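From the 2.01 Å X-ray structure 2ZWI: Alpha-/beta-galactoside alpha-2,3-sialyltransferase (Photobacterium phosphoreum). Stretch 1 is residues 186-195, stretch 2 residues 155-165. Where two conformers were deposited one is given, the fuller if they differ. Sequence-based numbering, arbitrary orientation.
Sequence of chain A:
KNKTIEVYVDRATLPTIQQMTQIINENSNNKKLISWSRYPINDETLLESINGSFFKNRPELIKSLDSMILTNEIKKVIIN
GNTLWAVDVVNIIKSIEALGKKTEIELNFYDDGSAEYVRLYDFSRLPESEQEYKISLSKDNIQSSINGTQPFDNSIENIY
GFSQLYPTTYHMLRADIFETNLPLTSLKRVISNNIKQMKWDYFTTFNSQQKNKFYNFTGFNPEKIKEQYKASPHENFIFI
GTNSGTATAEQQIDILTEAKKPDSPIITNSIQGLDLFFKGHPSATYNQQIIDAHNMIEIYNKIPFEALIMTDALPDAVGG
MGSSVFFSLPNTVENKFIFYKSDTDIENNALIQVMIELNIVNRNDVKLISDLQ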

# COMPACT_ATOMS: atom_id res chain seq x y z
N SER A 186 14.07 16.41 -9.99
CA SER A 186 15.17 16.20 -9.05
C SER A 186 15.20 14.79 -8.44
O SER A 186 16.26 14.17 -8.37
CB SER A 186 15.12 17.24 -7.94
OG SER A 186 15.28 18.54 -8.49
N LEU A 187 14.04 14.31 -8.02
CA LEU A 187 13.91 12.97 -7.42
C LEU A 187 13.94 11.86 -8.48
O LEU A 187 14.53 10.79 -8.24
CB LEU A 187 12.63 12.86 -6.58
CG LEU A 187 12.39 11.56 -5.80
CD1 LEU A 187 13.55 11.21 -4.87
CD2 LEU A 187 11.09 11.69 -5.01
N LYS A 188 13.30 12.13 -9.62
CA LYS A 188 13.27 11.18 -10.74
C LYS A 188 14.69 10.76 -11.13
O LYS A 188 14.97 9.57 -11.34
CB LYS A 188 12.51 11.78 -11.93
CG LYS A 188 12.47 10.94 -13.22
CD LYS A 188 11.80 9.58 -13.01
CE LYS A 188 11.52 8.90 -14.35
NZ LYS A 188 10.89 7.56 -14.20
N ARG A 189 15.60 11.74 -11.21
CA ARG A 189 17.00 11.47 -11.55
C ARG A 189 17.66 10.48 -10.62
O ARG A 189 18.50 9.72 -11.04
CB ARG A 189 17.82 12.76 -11.57
CG ARG A 189 17.95 13.39 -12.95
CD ARG A 189 19.08 14.42 -12.97
NE ARG A 189 19.00 15.28 -11.80
CZ ARG A 189 18.36 16.45 -11.77
NH1 ARG A 189 17.77 16.92 -12.86
NH2 ARG A 189 18.35 17.15 -10.65
N VAL A 190 17.30 10.53 -9.34
CA VAL A 190 17.83 9.61 -8.35
C VAL A 190 17.35 8.16 -8.61
O VAL A 190 18.15 7.22 -8.59
CB VAL A 190 17.50 10.06 -6.91
CG1 VAL A 190 18.11 9.13 -5.89
CG2 VAL A 190 17.97 11.51 -6.69
N ILE A 191 16.06 8.00 -8.89
CA ILE A 191 15.46 6.66 -8.92
C ILE A 191 14.90 6.14 -10.26
O ILE A 191 14.26 5.09 -10.29
CB ILE A 191 14.37 6.52 -7.81
CG1 ILE A 191 13.34 7.65 -7.91
CG2 ILE A 191 15.03 6.49 -6.43
CD1 ILE A 191 12.24 7.61 -6.82
N SER A 192 15.15 6.83 -11.38
CA SER A 192 14.48 6.48 -12.65
C SER A 192 14.70 5.02 -13.09
O SER A 192 13.79 4.40 -13.65
CB SER A 192 14.83 7.47 -13.78
OG SER A 192 16.21 7.43 -14.12
N ASN A 193 15.89 4.49 -12.81
CA ASN A 193 16.19 3.09 -13.14
C ASN A 193 15.82 2.09 -12.03
O ASN A 193 15.99 0.88 -12.20
CB ASN A 193 17.67 2.93 -13.48
CG ASN A 193 18.04 3.61 -14.78
OD1 ASN A 193 17.27 3.60 -15.75
ND2 ASN A 193 19.23 4.19 -14.81
N ASN A 194 15.30 2.62 -10.92
CA ASN A 194 15.03 1.84 -9.72
C ASN A 194 13.54 1.66 -9.40
O ASN A 194 13.19 1.14 -8.36
CB ASN A 194 15.73 2.50 -8.53
CG ASN A 194 17.19 2.83 -8.80
OD1 ASN A 194 17.98 1.96 -9.18
ND2 ASN A 194 17.56 4.10 -8.63
N ILE A 195 12.67 2.10 -10.31
CA ILE A 195 11.22 2.11 -10.07
C ILE A 195 10.52 0.97 -10.81
O ILE A 195 10.80 0.72 -11.99
CB ILE A 195 10.57 3.44 -10.56
CG1 ILE A 195 11.23 4.67 -9.91
CG2 ILE A 195 9.07 3.46 -10.30
CD1 ILE A 195 11.04 4.75 -8.41
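Stretch 2 (155-165) SIENIYGFSQL

Stretch 2 lies along one side of the helix that carries Leu187, Val190 and Ile191, and the two segments advance in the same general sense: the CA of Leu187 is 7.5 Å from the CA of Glu157, that of Val190 is 7.2 Å from the CA of Gly161, and that of Ile191 is 7.0 Å from the CA of Ser163. The segment begins with Ser155 in the N-cap position, forms a short helix over residues 156-159, leaves helical geometry at Tyr160, and continues through Gly161 into residues 162-164, which keep helical phi/psi values without the regular hydrogen bonds. The contact is modest, burying 354 Å² over both sides, and no hydrogen bond crosses it.

Stretch 1 enters as a helix already under way. Ser186, Lys188 and Arg189 take no part in the contact, whereas the CA-to-CB bonds of Leu187, Val190 and Ile191 point toward stretch 2. Leu187, with chi1 t and chi2 p, makes the first apolar contacts. Its CD2 lies 3.7 Å from CG2 of Ile156 and its CD1 4.0 Å from CB of Tyr160, so that the side chain bridges the short helix and the residue that follows it.

One turn further on, Val190 faces the loop. Its CG1 is 4.2 Å from the backbone O of Tyr160 and also 4.2 Å from CG of Gln164. The Gln164 side chain starts out sideways, but its end comes nearer to stretch 1, and it is tied back to its own segment by a hydrogen bond of 2.8 Å from its NE2 to O of Gly161. At Gly161 a CB would point away from stretch 1 and come within 2.3 Å of the O of Glu157.

Ile191 packs against Tyr160 in two ways: CG2 approaches the tyrosine's backbone O at 3.3 Å, and CD1 lies 4.1 Å from the ring atom CD1. The ring is met obliquely by both Ile191 and Leu187. Although the Tyr160 CA-to-CB bond points toward stretch 1, the end of the side chain leads away.

A type I turn from Ile191 to Asn194, with Asn194 N bonded to Ile191 O at 2.8 Å, takes Ser192 and Asn193 clear of the contact and brings the Asn194 side chain back to it. Asn194 ND2 comes within 2.9 Å of Ser163 OG, but the angle is too poor for a hydrogen bond, so this is a close polar approach. Ile195 then continues into a strand, outside the contact.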

# COMPACT_ATOMS: atom_id res chain seq x y z
N SER A 155 11.62 11.45 5.63
CA SER A 155 11.31 12.46 4.63
C SER A 155 11.39 11.81 3.24
O SER A 155 11.98 10.74 3.08
CB SER A 155 12.32 13.60 4.73
OG SER A 155 13.63 13.09 4.51
N ILE A 156 10.80 12.46 2.24
CA ILE A 156 10.81 11.95 0.86
C ILE A 156 12.20 11.63 0.33
O ILE A 156 12.45 10.54 -0.20
CB ILE A 156 10.07 12.92 -0.11
CG1 ILE A 156 8.57 12.62 -0.10
CG2 ILE A 156 10.64 12.83 -1.55
CD1 ILE A 156 8.20 11.11 -0.20
N GLU A 157 13.12 12.59 0.49
CA GLU A 157 14.49 12.43 -0.01
C GLU A 157 15.23 11.23 0.62
O GLU A 157 16.08 10.61 -0.03
CB GLU A 157 15.28 13.74 0.14
CG GLU A 157 15.54 14.22 1.58
CD GLU A 157 14.45 15.12 2.15
OE1 GLU A 157 13.30 15.13 1.65
OE2 GLU A 157 14.75 15.83 3.13
N ASN A 158 14.89 10.90 1.86
CA ASN A 158 15.51 9.78 2.58
C ASN A 158 14.92 8.44 2.22
O ASN A 158 15.64 7.52 1.84
CB ASN A 158 15.41 10.00 4.10
CG ASN A 158 16.38 11.06 4.60
OD1 ASN A 158 17.22 11.55 3.85
ND2 ASN A 158 16.27 11.42 5.87
N ILE A 159 13.59 8.32 2.35
CA ILE A 159 12.91 7.05 2.06
C ILE A 159 13.05 6.63 0.60
O ILE A 159 13.18 5.45 0.32
CB ILE A 159 11.44 7.03 2.57
CG1 ILE A 159 10.54 7.97 1.75
CG2 ILE A 159 11.39 7.38 4.05
CD1 ILE A 159 9.08 7.97 2.18
N TYR A 160 13.09 7.60 -0.32
CA TYR A 160 13.36 7.29 -1.73
C TYR A 160 14.85 7.41 -2.13
O TYR A 160 15.18 7.46 -3.33
CB TYR A 160 12.46 8.10 -2.67
CG TYR A 160 11.00 7.65 -2.68
CD1 TYR A 160 10.63 6.43 -3.24
CD2 TYR A 160 10.00 8.46 -2.14
CE1 TYR A 160 9.30 6.00 -3.25
CE2 TYR A 160 8.66 8.06 -2.16
CZ TYR A 160 8.32 6.82 -2.72
OH TYR A 160 7.00 6.41 -2.73
N GLY A 161 15.74 7.43 -1.14
CA GLY A 161 17.15 7.72 -1.41
C GLY A 161 18.14 6.58 -1.22
O GLY A 161 19.35 6.81 -1.27
N PHE A 162 17.63 5.36 -1.02
CA PHE A 162 18.48 4.20 -0.69
C PHE A 162 19.26 3.63 -1.88
O PHE A 162 20.29 2.97 -1.67
CB PHE A 162 17.65 3.08 -0.05
CG PHE A 162 17.31 3.30 1.40
CD1 PHE A 162 17.96 2.57 2.39
CD2 PHE A 162 16.32 4.22 1.77
CE1 PHE A 162 17.65 2.76 3.74
CE2 PHE A 162 15.99 4.42 3.11
CZ PHE A 162 16.65 3.69 4.10
N SER A 163 18.78 3.84 -3.11
CA SER A 163 19.51 3.33 -4.29
C SER A 163 20.91 3.97 -4.45
O SER A 163 21.75 3.47 -5.21
CB SER A 163 18.68 3.44 -5.57
OG SER A 163 18.68 4.77 -6.08
N GLN A 164 21.14 5.07 -3.73
CA GLN A 164 22.48 5.67 -3.63
C GLN A 164 23.45 4.78 -2.85
O GLN A 164 24.66 4.90 -3.01
CB GLN A 164 22.39 7.06 -2.97
CG GLN A 164 21.57 8.07 -3.76
CD GLN A 164 21.28 9.36 -2.98
OE1 GLN A 164 21.78 10.42 -3.33
NE2 GLN A 164 20.47 9.26 -1.93
N LEU A 165 22.91 3.89 -2.02
CA LEU A 165 23.74 3.08 -1.12
C LEU A 165 23.75 1.59 -1.44
O LEU A 165 24.78 0.93 -1.23
CB LEU A 165 23.29 3.26 0.34
CG LEU A 165 23.62 4.53 1.13
CD1 LEU A 165 25.10 4.87 1.04
CD2 LEU A 165 22.77 5.69 0.67